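Local coordinates for probable hydrolase (PDB 7AL6), which is of unestablished function but, as a member of the alpha/beta hydrolase superfamily, probably acts as a hydrolase, possibly a lipolytic one, at residues P29-H34 and L91-F96; V107-A112 and N220-V225; E117-L122 and V225-S230; A123-L128 and R278-F283. All blocks are in the same frame, centred on the assembly; numbering follows the deposited sequence.

In the fold
In this alpha/beta hydrolase fold, the four contacts all lie on or beside the central mixed sheet, and their chemistry follows their place in it. Contacts 2 and 4 are buried and wholly apolar in their side chains: contact 2 packs two helices together, contact 4 a helix against strand 119-125. Contacts 1 and 3 are only partly buried. Contact 1 packs strand 28-33 against the loop leading into strand 96-101, by a proline-tryptophan CH-pi contact, whereas contact 3 adds main-chain hydrogen bonds between parallel strands and a guanidinium laid on a proline. Contacts 3 and 4 use the same strand, 119-125; contacts 2 and 3 share Val225; Arg118 ties contact 3 to the loop of contact 1.

Contact 1. Residues P29-H34 and L91-F96; sequences PVIALH and LGWERF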
loop_
_atom_site.group_PDB
_atom_site.type_symbol
_atom_site.label_atom_id
_atom_site.label_comp_id
_atom_site.label_asym_id
_atom_site.label_seq_id
_atom_site.Cartn_x
_atom_site.Cartn_y
_atom_site.Cartn_z
ATOM N N PRO A 29 -24.112 -0.093 -23.347
ATOM C CA PRO A 29 -22.908 0.059 -22.502
ATOM C C PRO A 29 -21.618 0.134 -23.318
ATOM O O PRO A 29 -21.279 -0.784 -24.068
ATOM C CB PRO A 29 -22.944 -1.179 -21.609
ATOM C CG PRO A 29 -23.856 -2.210 -22.373
ATOM C CD PRO A 29 -24.831 -1.370 -23.135
ATOM N N VAL A 30 -20.858 1.208 -23.092
ATOM C CA VAL A 30 -19.565 1.454 -23.737
ATOM C C VAL A 30 -18.560 1.950 -22.700
ATOM O O VAL A 30 -18.850 2.885 -21.952
ATOM C CB VAL A 30 -19.702 2.503 -24.865
ATOM C CG1 VAL A 30 -18.357 2.729 -25.538
ATOM C CG2 VAL A 30 -20.757 2.084 -25.857
ATOM N N ILE A 31 -17.369 1.356 -22.676
ATOM C CA ILE A 31 -16.224 1.925 -21.963
ATOM C C ILE A 31 -15.305 2.584 -22.983
ATOM O O ILE A 31 -14.911 1.947 -23.976
ATOM C CB ILE A 31 -15.474 0.855 -21.148
ATOM C CG1 ILE A 31 -16.444 0.185 -20.195
ATOM C CG2 ILE A 31 -14.336 1.504 -20.325
ATOM C CD1 ILE A 31 -15.846 -1.069 -19.466
ATOM N N ALA A 32 -14.995 3.867 -22.757
ATOM C CA ALA A 32 -14.100 4.640 -23.608
ATOM C C ALA A 32 -12.714 4.725 -22.985
ATOM O O ALA A 32 -12.557 5.140 -21.824
ATOM C CB ALA A 32 -14.662 6.046 -23.851
ATOM N N LEU A 33 -11.705 4.356 -23.773
ATOM C CA LEU A 33 -10.327 4.236 -23.333
ATOM C C LEU A 33 -9.420 5.195 -24.118
ATOM O O LEU A 33 -9.427 5.201 -25.359
ATOM C CB LEU A 33 -9.864 2.787 -23.507
ATOM C CG LEU A 33 -10.737 1.694 -22.889
ATOM C CD1 LEU A 33 -10.053 0.352 -23.160
ATOM C CD2 LEU A 33 -10.861 1.922 -21.399
ATOM N N HIS A 34 -8.581 5.965 -23.393
ATOM C CA HIS A 34 -7.797 7.039 -23.982
ATOM C C HIS A 34 -6.375 6.570 -24.328
ATOM O O HIS A 34 -5.949 5.447 -24.032
ATOM C CB HIS A 34 -7.774 8.265 -23.048
ATOM C CG HIS A 34 -7.201 7.980 -21.689
ATOM N ND1 HIS A 34 -5.851 7.820 -21.482
ATOM C CD2 HIS A 34 -7.795 7.799 -20.476
ATOM C CE1 HIS A 34 -5.631 7.530 -20.205
ATOM N NE2 HIS A 34 -6.795 7.508 -19.576
ATOM N N LEU A 91 -19.365 -2.421 -12.579
ATOM C CA LEU A 91 -20.561 -1.747 -13.060
ATOM C C LEU A 91 -21.718 -2.723 -13.250
ATOM O O LEU A 91 -22.851 -2.296 -13.482
ATOM C CB LEU A 91 -20.301 -1.048 -14.406
ATOM C CG LEU A 91 -19.190 -0.021 -14.482
ATOM C CD1 LEU A 91 -18.976 0.392 -15.921
ATOM C CD2 LEU A 91 -19.559 1.161 -13.644
ATOM N N GLY A 92 -21.456 -4.006 -13.151
ATOM C CA GLY A 92 -22.492 -4.984 -13.424
ATOM C C GLY A 92 -22.700 -5.307 -14.885
ATOM O O GLY A 92 -23.765 -5.810 -15.237
ATOM N N TRP A 93 -21.710 -5.044 -15.743
ATOM C CA TRP A 93 -21.842 -5.183 -17.195
ATOM C C TRP A 93 -21.311 -6.552 -17.620
ATOM O O TRP A 93 -20.100 -6.792 -17.611
ATOM C CB TRP A 93 -21.082 -4.074 -17.919
ATOM C CG TRP A 93 -21.751 -2.733 -17.843
ATOM C CD1 TRP A 93 -22.915 -2.435 -17.188
ATOM C CD2 TRP A 93 -21.317 -1.512 -18.472
ATOM N NE1 TRP A 93 -23.228 -1.100 -17.360
ATOM C CE2 TRP A 93 -22.259 -0.517 -18.144
ATOM C CE3 TRP A 93 -20.222 -1.169 -19.276
ATOM C CZ2 TRP A 93 -22.143 0.796 -18.584
ATOM C CZ3 TRP A 93 -20.122 0.128 -19.720
ATOM C CH2 TRP A 93 -21.097 1.093 -19.392
ATOM N N GLU A 94 -22.183 -7.437 -18.069
ATOM C CA GLU A 94 -21.749 -8.759 -18.557
ATOM C C GLU A 94 -21.154 -8.574 -19.955
ATOM O O GLU A 94 -20.048 -8.970 -20.157
ATOM C CB GLU A 94 -22.899 -9.758 -18.518
ATOM C CG GLU A 94 -22.550 -11.097 -19.138
ATOM C CD GLU A 94 -21.267 -11.734 -18.643
ATOM O OE1 GLU A 94 -20.618 -12.426 -19.421
ATOM O OE2 GLU A 94 -20.930 -11.542 -17.482
ATOM N N ARG A 95 -21.883 -7.966 -20.866
ATOM C CA ARG A 95 -21.394 -7.698 -22.229
ATOM C C ARG A 95 -21.343 -6.190 -22.412
ATOM O O ARG A 95 -22.191 -5.502 -21.879
ATOM C CB ARG A 95 -22.270 -8.378 -23.271
ATOM C CG ARG A 95 -21.941 -9.848 -23.459
ATOM C CD ARG A 95 -22.663 -10.430 -24.645
ATOM N NE ARG A 95 -24.079 -10.145 -24.552
ATOM C CZ ARG A 95 -25.012 -10.793 -25.234
ATOM N NH1 ARG A 95 -24.664 -11.765 -26.052
ATOM N NH2 ARG A 95 -26.284 -10.480 -25.092
ATOM N N PHE A 96 -20.351 -5.710 -23.130
ATOM C CA PHE A 96 -20.156 -4.263 -23.333
ATOM C C PHE A 96 -19.286 -4.027 -24.561
ATOM O O PHE A 96 -18.622 -4.913 -25.007
ATOM C CB PHE A 96 -19.517 -3.636 -22.098
ATOM C CG PHE A 96 -18.201 -4.243 -21.705
ATOM C CD1 PHE A 96 -18.153 -5.364 -20.904
ATOM C CD2 PHE A 96 -17.011 -3.689 -22.123
ATOM C CE1 PHE A 96 -16.947 -5.921 -20.540
ATOM C CE2 PHE A 96 -15.806 -4.245 -21.751
ATOM C CZ PHE A 96 -15.779 -5.368 -20.974
#
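Pro29 and Trp93 meet face on: Pro29 CB sits 3.4 Å from the centroid of the six-membered ring of Trp93, only 3° off the ring normal, which makes this a textbook CH-pi contact of proline with tryptophan. CB is nearly equidistant from all six carbons, so the methylene is centred over the ring. On the opposite face lies Leu91 CD1, offset toward the rim, and the indole thus lies between Pro29 and Leu91. Trp93 CG lies beside its own backbone N (chi1 -74°); the ring atom CZ3 of Trp93 also comes within 3.7 Å of Ile31 CG1, at a slant, and within 3.6 Å of Val30 N. Ile31 serves two rings: its CG1 meets Trp93, while its terminal CD1 approaches Phe96 at 3.9 Å from CD2. The backbone of Phe96 closes in as well, its CA 3.7 Å from Pro29 O. Just ahead of the indole, Gly92 closes helix 77-91 in a Schellman motif and turns the chain. The loop is fixed further by Arg118, which donates to the carbonyl oxygens of Trp93 and Glu94. Around this apolar patch, strand 28-33 bonds through its backbone to strand 53-58 on one flank and to strand 96-101 on the other, while Val84 and Val87 of helix 77-91 touch Ile31 and Ala88 touches Phe96.

Contact 2. Residues V107-A112 and N220-V225; sequences VSVLLA and NFVRSV
Leu110 lays one methyl on the ring of Phe221: CD2 is 3.5 Å from the ring centroid and 16° off its normal, a CH-pi contact displaced toward Phe221 CG, which lies 3.4 Å from Leu110 CD2. The leucine has CG anti to its carbonyl carbon (chi1 -77°), and of its two branches CD2 is the one that meets the ring. The two side chains slant past each other. One residue back, Val109 uses a single branch, CG1, held anti to its backbone N (chi1 165°), to touch two valines: Val222 CG2 at 4.1 Å and Val225 CG2 at 4.0 Å. Helix 103-114 is the connecting helix of a beta-alpha-beta crossover between strands 96-101 and 119-125, and it follows what is probably the nucleophile elbow of the hydrolase fold; helix 215-223 packs against it before the chain enters strand 229-234. Val225, in the chain that follows, places this same CG2 methyl 4.1 Å from Ala112 CB. Ser224 folds back on the preceding turn, its OG bonded to Asn220 O at 3.0 Å. That oxygen also accepts from Ser224 N, the two donors arriving from opposite faces of the carbonyl plane. Leu142 of the third subunit packs on Phe221.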
loop_
_atom_site.group_PDB
_atom_site.type_symbol
_atom_site.label_atom_id
_atom_site.label_comp_id
_atom_site.label_asym_id
_atom_site.label_seq_id
_atom_site.Cartn_x
_atom_site.Cartn_y
_atom_site.Cartn_z
ATOM N N VAL A 107 -5.443 -1.611 -26.351
ATOM C CA VAL A 107 -5.901 -2.374 -25.197
ATOM C C VAL A 107 -7.231 -3.040 -25.521
ATOM O O VAL A 107 -7.493 -4.186 -25.127
ATOM C CB VAL A 107 -6.006 -1.444 -23.962
ATOM C CG1 VAL A 107 -6.749 -2.133 -22.831
ATOM C CG2 VAL A 107 -4.622 -1.048 -23.492
ATOM N N SER A 108 -8.069 -2.332 -26.260
ATOM C CA SER A 108 -9.370 -2.840 -26.637
ATOM C C SER A 108 -9.242 -4.083 -27.492
ATOM O O SER A 108 -9.999 -5.049 -27.305
ATOM C CB SER A 108 -10.147 -1.776 -27.409
ATOM O OG SER A 108 -10.472 -0.652 -26.627
ATOM N N VAL A 109 -8.306 -4.063 -28.459
ATOM C CA VAL A 109 -8.094 -5.217 -29.343
ATOM C C VAL A 109 -7.612 -6.415 -28.552
ATOM O O VAL A 109 -8.036 -7.549 -28.798
ATOM C CB VAL A 109 -7.097 -4.869 -30.472
ATOM C CG1 VAL A 109 -6.577 -6.149 -31.192
ATOM C CG2 VAL A 109 -7.717 -3.909 -31.493
ATOM N N LEU A 110 -6.711 -6.197 -27.602
ATOM C CA LEU A 110 -6.176 -7.276 -26.744
ATOM C C LEU A 110 -7.336 -7.899 -25.968
ATOM O O LEU A 110 -7.440 -9.074 -25.959
ATOM C CB LEU A 110 -5.147 -6.700 -25.770
ATOM C CG LEU A 110 -3.767 -6.396 -26.339
ATOM C CD1 LEU A 110 -2.812 -6.047 -25.227
ATOM C CD2 LEU A 110 -3.227 -7.552 -27.155
ATOM N N LEU A 111 -8.197 -7.084 -25.395
ATOM C CA LEU A 111 -9.353 -7.541 -24.606
ATOM C C LEU A 111 -10.349 -8.282 -25.506
ATOM O O LEU A 111 -10.779 -9.338 -25.127
ATOM C CB LEU A 111 -9.973 -6.318 -23.946
ATOM C CG LEU A 111 -10.982 -6.594 -22.847
ATOM C CD1 LEU A 111 -10.461 -7.606 -21.856
ATOM C CD2 LEU A 111 -11.346 -5.300 -22.162
ATOM N N ALA A 112 -10.645 -7.742 -26.678
ATOM C CA ALA A 112 -11.596 -8.328 -27.643
ATOM C C ALA A 112 -11.045 -9.676 -28.102
ATOM O O ALA A 112 -11.796 -10.611 -28.197
ATOM C CB ALA A 112 -11.840 -7.393 -28.784
ATOM N N ASN A 220 -2.001 -12.259 -34.193
ATOM C CA ASN A 220 -2.913 -13.284 -33.645
ATOM C C ASN A 220 -4.020 -12.603 -32.829
ATOM O O ASN A 220 -5.136 -13.019 -32.939
ATOM C CB ASN A 220 -2.156 -14.347 -32.863
ATOM C CG ASN A 220 -1.807 -15.549 -33.712
ATOM O OD1 ASN A 220 -2.629 -16.415 -33.920
ATOM N ND2 ASN A 220 -0.599 -15.611 -34.215
ATOM N N PHE A 221 -3.698 -11.583 -32.038
ATOM C CA PHE A 221 -4.703 -10.845 -31.242
ATOM C C PHE A 221 -5.689 -10.168 -32.192
ATOM O O PHE A 221 -6.847 -10.297 -31.980
ATOM C CB PHE A 221 -4.036 -9.852 -30.290
ATOM C CG PHE A 221 -3.668 -10.447 -28.960
ATOM C CD1 PHE A 221 -4.620 -10.656 -27.992
ATOM C CD2 PHE A 221 -2.374 -10.816 -28.686
ATOM C CE1 PHE A 221 -4.282 -11.220 -26.781
ATOM C CE2 PHE A 221 -2.036 -11.378 -27.471
ATOM C CZ PHE A 221 -2.995 -11.590 -26.526
ATOM N N VAL A 222 -5.206 -9.521 -33.238
ATOM C CA VAL A 222 -6.056 -8.803 -34.223
ATOM C C VAL A 222 -6.943 -9.836 -34.919
ATOM O O VAL A 222 -8.121 -9.630 -35.029
ATOM C CB VAL A 222 -5.210 -8.038 -35.249
ATOM C CG1 VAL A 222 -6.032 -7.642 -36.449
ATOM C CG2 VAL A 222 -4.555 -6.823 -34.655
ATOM N N ARG A 223 -6.353 -10.959 -35.274
ATOM C CA ARG A 223 -7.054 -12.037 -35.965
ATOM C C ARG A 223 -8.087 -12.690 -35.069
ATOM O O ARG A 223 -9.095 -13.203 -35.562
ATOM C CB ARG A 223 -6.076 -13.118 -36.443
ATOM C CG ARG A 223 -5.282 -12.753 -37.674
ATOM C CD ARG A 223 -6.104 -12.886 -38.962
ATOM N NE ARG A 223 -5.592 -11.964 -39.959
ATOM C CZ ARG A 223 -4.659 -12.277 -40.840
ATOM N NH1 ARG A 223 -4.168 -13.515 -40.869
ATOM N NH2 ARG A 223 -4.234 -11.362 -41.705
ATOM N N SER A 224 -7.843 -12.697 -33.767
ATOM C CA SER A 224 -8.736 -13.308 -32.756
ATOM C C SER A 224 -9.955 -12.437 -32.441
ATOM O O SER A 224 -10.823 -12.934 -31.780
ATOM C CB SER A 224 -7.989 -13.658 -31.522
ATOM O OG SER A 224 -7.195 -14.793 -31.750
ATOM N N VAL A 225 -10.001 -11.184 -32.863
ATOM C CA VAL A 225 -11.184 -10.328 -32.592
ATOM C C VAL A 225 -12.381 -10.994 -33.284
ATOM O O VAL A 225 -12.253 -11.349 -34.435
ATOM C CB VAL A 225 -10.985 -8.883 -33.068
ATOM C CG1 VAL A 225 -12.278 -8.109 -33.027
ATOM C CG2 VAL A 225 -9.913 -8.171 -32.270
#

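Contact 3. Residues E117-L122 and V225-S230; sequences ERIERL and VECPVS. With EDO (1,2-ethanediol), chain H.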
loop_
_atom_site.group_PDB
_atom_site.type_symbol
_atom_site.label_atom_id
_atom_site.label_comp_id
_atom_site.label_asym_id
_atom_site.label_seq_id
_atom_site.Cartn_x
_atom_site.Cartn_y
_atom_site.Cartn_z
ATOM N N GLU A 117 -16.170 -13.361 -25.659
ATOM C CA GLU A 117 -17.499 -13.579 -25.034
ATOM C C GLU A 117 -18.043 -12.258 -24.439
ATOM O O GLU A 117 -19.230 -12.107 -24.423
ATOM C CB GLU A 117 -17.394 -14.710 -24.000
ATOM C CG GLU A 117 -16.719 -14.275 -22.697
ATOM C CD GLU A 117 -16.023 -15.207 -21.723
ATOM O OE1 GLU A 117 -15.491 -16.221 -22.140
ATOM O OE2 GLU A 117 -15.951 -14.838 -20.552
ATOM N N ARG A 118 -17.207 -11.352 -23.931
ATOM C CA ARG A 118 -17.601 -10.102 -23.256
ATOM C C ARG A 118 -17.745 -8.887 -24.172
ATOM O O ARG A 118 -18.423 -8.005 -23.779
ATOM C CB ARG A 118 -16.522 -9.703 -22.249
ATOM C CG ARG A 118 -16.107 -10.781 -21.267
ATOM C CD ARG A 118 -17.171 -11.235 -20.293
ATOM N NE ARG A 118 -17.761 -10.173 -19.511
ATOM C CZ ARG A 118 -17.472 -9.888 -18.252
ATOM N NH1 ARG A 118 -18.084 -8.886 -17.659
ATOM N NH2 ARG A 118 -16.594 -10.598 -17.582
ATOM N N ILE A 119 -17.176 -8.861 -25.362
ATOM C CA ILE A 119 -17.072 -7.603 -26.100
ATOM C C ILE A 119 -18.040 -7.616 -27.282
ATOM O O ILE A 119 -17.920 -8.442 -28.200
ATOM C CB ILE A 119 -15.635 -7.361 -26.590
ATOM C CG1 ILE A 119 -14.636 -7.421 -25.457
ATOM C CG2 ILE A 119 -15.569 -6.020 -27.298
ATOM C CD1 ILE A 119 -14.991 -6.475 -24.265
ATOM N N GLU A 120 -18.993 -6.702 -27.272
ATOM C CA GLU A 120 -20.019 -6.728 -28.302
ATOM C C GLU A 120 -19.555 -6.055 -29.607
ATOM O O GLU A 120 -19.843 -6.565 -30.688
ATOM C CB GLU A 120 -21.280 -6.059 -27.796
ATOM C CG GLU A 120 -21.956 -6.813 -26.655
ATOM C CD GLU A 120 -23.253 -6.171 -26.202
ATOM O OE1 GLU A 120 -24.313 -6.770 -26.509
ATOM O OE2 GLU A 120 -23.218 -5.098 -25.528
ATOM N N ARG A 121 -18.899 -4.904 -29.500
ATOM C CA ARG A 121 -18.419 -4.078 -30.630
ATOM C C ARG A 121 -17.119 -3.336 -30.271
ATOM O O ARG A 121 -16.902 -3.078 -29.110
ATOM C CB ARG A 121 -19.500 -3.063 -31.006
ATOM C CG ARG A 121 -20.894 -3.636 -31.206
ATOM C CD ARG A 121 -21.156 -4.023 -32.644
ATOM N NE ARG A 121 -22.500 -4.465 -32.966
ATOM C CZ ARG A 121 -22.939 -5.707 -32.868
ATOM N NH1 ARG A 121 -24.165 -5.991 -33.236
ATOM N NH2 ARG A 121 -22.170 -6.663 -32.406
ATOM N N LEU A 122 -16.298 -3.006 -31.261
ATOM C CA LEU A 122 -15.074 -2.196 -31.076
ATOM C C LEU A 122 -15.144 -0.953 -31.967
ATOM O O LEU A 122 -15.325 -1.123 -33.153
ATOM C CB LEU A 122 -13.833 -2.977 -31.491
ATOM C CG LEU A 122 -13.279 -4.018 -30.543
ATOM C CD1 LEU A 122 -11.827 -4.261 -30.874
ATOM C CD2 LEU A 122 -13.445 -3.616 -29.096
ATOM N N VAL A 225 -10.001 -11.184 -32.863
ATOM C CA VAL A 225 -11.184 -10.328 -32.592
ATOM C C VAL A 225 -12.381 -10.994 -33.284
ATOM O O VAL A 225 -12.253 -11.349 -34.435
ATOM C CB VAL A 225 -10.985 -8.883 -33.068
ATOM C CG1 VAL A 225 -12.278 -8.109 -33.027
ATOM C CG2 VAL A 225 -9.913 -8.171 -32.270
ATOM N N GLU A 226 -13.500 -11.171 -32.607
ATOM C CA GLU A 226 -14.667 -11.850 -33.193
ATOM C C GLU A 226 -15.789 -10.862 -33.477
ATOM O O GLU A 226 -16.632 -11.200 -34.271
ATOM C CB GLU A 226 -15.201 -12.923 -32.255
ATOM C CG GLU A 226 -14.195 -13.983 -31.893
ATOM C CD GLU A 226 -14.756 -15.118 -31.068
ATOM O OE1 GLU A 226 -15.921 -15.168 -30.899
ATOM O OE2 GLU A 226 -14.005 -15.927 -30.627
ATOM N N CYS A 227 -15.735 -9.660 -32.925
ATOM C CA CYS A 227 -16.856 -8.752 -33.015
ATOM C C CYS A 227 -16.708 -7.770 -34.157
ATOM O O CYS A 227 -15.625 -7.592 -34.710
ATOM C CB CYS A 227 -17.029 -7.972 -31.702
ATOM S SG CYS A 227 -15.593 -6.904 -31.349
ATOM N N PRO A 228 -17.806 -7.125 -34.540
ATOM C CA PRO A 228 -17.727 -6.027 -35.501
ATOM C C PRO A 228 -16.788 -4.953 -34.992
ATOM O O PRO A 228 -16.774 -4.632 -33.805
ATOM C CB PRO A 228 -19.167 -5.508 -35.580
ATOM C CG PRO A 228 -20.021 -6.701 -35.184
ATOM C CD PRO A 228 -19.190 -7.446 -34.158
ATOM N N VAL A 229 -16.016 -4.386 -35.911
ATOM C CA VAL A 229 -15.008 -3.384 -35.597
ATOM C C VAL A 229 -15.175 -2.218 -36.563
ATOM O O VAL A 229 -15.285 -2.427 -37.778
ATOM C CB VAL A 229 -13.581 -3.940 -35.703
ATOM C CG1 VAL A 229 -12.569 -2.804 -35.518
ATOM C CG2 VAL A 229 -13.309 -5.038 -34.709
ATOM N N SER A 230 -15.201 -0.994 -36.024
ATOM C CA SER A 230 -15.128 0.232 -36.807
ATOM C C SER A 230 -13.815 0.953 -36.505
ATOM O O SER A 230 -13.561 1.372 -35.362
ATOM C CB SER A 230 -16.318 1.115 -36.498
ATOM O OG SER A 230 -16.333 2.272 -37.333
HETATM C C1 EDO H . -18.183 -4.622 -38.606
HETATM O O1 EDO H . -19.284 -5.247 -39.215
HETATM C C2 EDO H . -16.910 -4.918 -39.288
HETATM O O2 EDO H . -15.971 -5.641 -38.582
#
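Strands 119-125 and 229-234 are parallel neighbours in the central sheet, joined here where Leu122 pairs with Val229. Leu122 uses both main-chain polar atoms: its N donates to Pro228 O (3.1 Å), and its O accepts from Ser230 N (2.9 Å, 169° at the hydrogen). Bonds to the residues before and after Val229 are the signature of a parallel bridge. Leu122 and Val229 lie side by side on one face, CB of the former 3.9 Å from CG2 of the latter. In the alpha/beta hydrolase fold that face is covered by helices, here helix 103-114, whose Ser108 and Ala112 touch Leu122. Cys227, in the turn entering strand 229-234, sets SG between its backbone N and carbonyl carbon (chi1 63°), and this sulfur reaches Leu122 CG at 3.8 Å. Cys227 CB lies 3.3 Å from Glu120 O. Arg121 is bent at chi2 (-92°), which places CD; its NH2 bonds Glu120 O from above the carbonyl plane. A guanidinium face lies against Pro228, whose CG is 3.5 Å from Arg121 NH2, while NH1 forms a salt bridge with the C-terminal carboxylate of Arg286. A 1,2-ethanediol, probably from the crystallisation liquor, accepts through O2 from Val229 N at 3.0 Å.

Contact 4. Residues A123-L128 and R278-F283; sequences ALIDGL and RVFAAF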
loop_
_atom_site.group_PDB
_atom_site.type_symbol
_atom_site.label_atom_id
_atom_site.label_comp_id
_atom_site.label_asym_id
_atom_site.label_seq_id
_atom_site.Cartn_x
_atom_site.Cartn_y
_atom_site.Cartn_z
ATOM N N ALA A 123 -15.000 0.245 -31.420
ATOM C CA ALA A 123 -14.865 1.502 -32.175
ATOM C C ALA A 123 -13.439 1.968 -31.885
ATOM O O ALA A 123 -13.132 2.247 -30.743
ATOM C CB ALA A 123 -15.916 2.494 -31.791
ATOM N N LEU A 124 -12.597 2.012 -32.900
ATOM C CA LEU A 124 -11.180 2.307 -32.734
ATOM C C LEU A 124 -10.841 3.613 -33.442
ATOM O O LEU A 124 -11.243 3.818 -34.597
ATOM C CB LEU A 124 -10.335 1.173 -33.256
ATOM C CG LEU A 124 -10.693 -0.234 -32.765
ATOM C CD1 LEU A 124 -9.796 -1.258 -33.413
ATOM C CD2 LEU A 124 -10.569 -0.345 -31.240
ATOM N N ILE A 125 -10.088 4.472 -32.761
ATOM C CA ILE A 125 -9.612 5.750 -33.344
ATOM C C ILE A 125 -8.083 5.707 -33.499
ATOM O O ILE A 125 -7.391 5.777 -32.494
ATOM C CB ILE A 125 -10.058 6.972 -32.532
ATOM C CG1 ILE A 125 -11.562 6.994 -32.289
ATOM C CG2 ILE A 125 -9.595 8.239 -33.207
ATOM C CD1 ILE A 125 -11.999 8.042 -31.322
ATOM N N ASP A 126 -7.590 5.527 -34.720
ATOM C CA ASP A 126 -6.171 5.643 -35.107
ATOM C C ASP A 126 -5.235 4.777 -34.269
ATOM O O ASP A 126 -4.198 5.257 -33.944
ATOM C CB ASP A 126 -5.746 7.102 -35.049
ATOM C CG ASP A 126 -4.765 7.451 -36.144
ATOM O OD1 ASP A 126 -5.032 7.090 -37.255
ATOM O OD2 ASP A 126 -3.759 8.039 -35.841
ATOM N N GLY A 127 -5.627 3.564 -33.929
ATOM C CA GLY A 127 -4.793 2.604 -33.198
ATOM C C GLY A 127 -5.224 1.193 -33.488
ATOM O O GLY A 127 -6.377 0.999 -33.708
ATOM N N LEU A 128 -4.309 0.249 -33.446
ATOM C CA LEU A 128 -4.605 -1.148 -33.679
ATOM C C LEU A 128 -3.685 -2.081 -32.906
ATOM O O LEU A 128 -4.141 -2.869 -32.046
ATOM C CB LEU A 128 -4.507 -1.439 -35.179
ATOM C CG LEU A 128 -4.957 -2.849 -35.542
ATOM C CD1 LEU A 128 -6.455 -2.953 -35.208
ATOM C CD2 LEU A 128 -4.735 -3.186 -36.981
ATOM N N ARG A 278 -20.225 10.821 -36.501
ATOM C CA ARG A 278 -21.156 10.318 -37.511
ATOM C C ARG A 278 -20.844 8.869 -37.822
ATOM O O ARG A 278 -21.747 8.035 -37.934
ATOM C CB ARG A 278 -21.065 11.135 -38.799
ATOM C CG ARG A 278 -21.838 12.425 -38.777
ATOM C CD ARG A 278 -21.452 13.270 -40.023
ATOM N NE ARG A 278 -21.957 14.645 -39.993
ATOM C CZ ARG A 278 -23.228 14.986 -39.801
ATOM N NH1 ARG A 278 -24.167 14.053 -39.665
ATOM N NH2 ARG A 278 -23.567 16.270 -39.781
ATOM N N VAL A 279 -19.570 8.544 -37.955
ATOM C CA VAL A 279 -19.138 7.163 -38.276
ATOM C C VAL A 279 -19.556 6.198 -37.162
ATOM O O VAL A 279 -20.267 5.267 -37.461
ATOM C CB VAL A 279 -17.616 7.125 -38.459
ATOM C CG1 VAL A 279 -17.086 5.708 -38.417
ATOM C CG2 VAL A 279 -17.184 7.826 -39.728
ATOM N N PHE A 280 -19.229 6.506 -35.910
ATOM C CA PHE A 280 -19.489 5.647 -34.727
ATOM C C PHE A 280 -20.986 5.552 -34.430
ATOM O O PHE A 280 -21.405 4.506 -34.079
ATOM C CB PHE A 280 -18.627 6.082 -33.544
ATOM C CG PHE A 280 -17.173 5.742 -33.704
ATOM C CD1 PHE A 280 -16.771 4.757 -34.582
ATOM C CD2 PHE A 280 -16.208 6.422 -32.996
ATOM C CE1 PHE A 280 -15.435 4.462 -34.743
ATOM C CE2 PHE A 280 -14.871 6.125 -33.154
ATOM C CZ PHE A 280 -14.490 5.142 -34.022
ATOM N N ALA A 281 -21.740 6.628 -34.586
ATOM C CA ALA A 281 -23.192 6.655 -34.323
ATOM C C ALA A 281 -23.881 5.676 -35.275
ATOM O O ALA A 281 -24.739 4.968 -34.838
ATOM C CB ALA A 281 -23.731 8.043 -34.453
ATOM N N ALA A 282 -23.492 5.632 -36.537
ATOM C CA ALA A 282 -24.079 4.652 -37.457
ATOM C C ALA A 282 -23.608 3.238 -37.132
ATOM O O ALA A 282 -24.402 2.300 -37.166
ATOM C CB ALA A 282 -23.748 5.006 -38.907
ATOM N N PHE A 283 -22.359 3.071 -36.745
ATOM C CA PHE A 283 -21.796 1.746 -36.405
ATOM C C PHE A 283 -22.519 1.136 -35.197
ATOM O O PHE A 283 -22.952 0.009 -35.273
ATOM C CB PHE A 283 -20.298 1.876 -36.162
ATOM C CG PHE A 283 -19.640 0.625 -35.665
ATOM C CD1 PHE A 283 -19.456 -0.457 -36.498
ATOM C CD2 PHE A 283 -19.225 0.527 -34.357
ATOM C CE1 PHE A 283 -18.849 -1.606 -36.033
ATOM C CE2 PHE A 283 -18.617 -0.620 -33.896
ATOM C CZ PHE A 283 -18.433 -1.685 -34.733
#
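Phe280 is the residue of 278-283 that meets the strand first and most broadly. Its ring receives Ala123 CB over the centre of one face, 3.6 Å from the centroid and 12° off the normal, a CH-pi contact made by a single methyl group. The far end of the same ring is engaged near its plane: CE2 lies 3.5 Å from Ile125 CG1, and CZ lies 3.6 Å from Leu124 O. Ile125 comes at a slant, its CG1 beside the backbone N (chi1 -53°), and its CD1 follows at a longer distance from CE2. One turn further on, Phe283 brings CE2 to 4.5 Å from Ala123 N, and its ring also packs on Ser230 and Pro228 of the neighbouring strand and turn. Helical segment 278-283 runs nearly antiparallel to strand segment 123-125, their axes 10.0 Å apart at closest approach and 166° between their directions, and helix 270-284 covers the sheet here. Beyond the strand the chain turns to Asp126, which bonds to His263 and may belong to a Ser-His-Asp triad. Between the segments the attraction is probably mostly dispersive, with a weak electrostatic share likely where the ring edge, with its slightly positive hydrogens, faces Leu124 O, so that the orientation of Phe280 suits both an apolar methyl and a carbonyl oxygen.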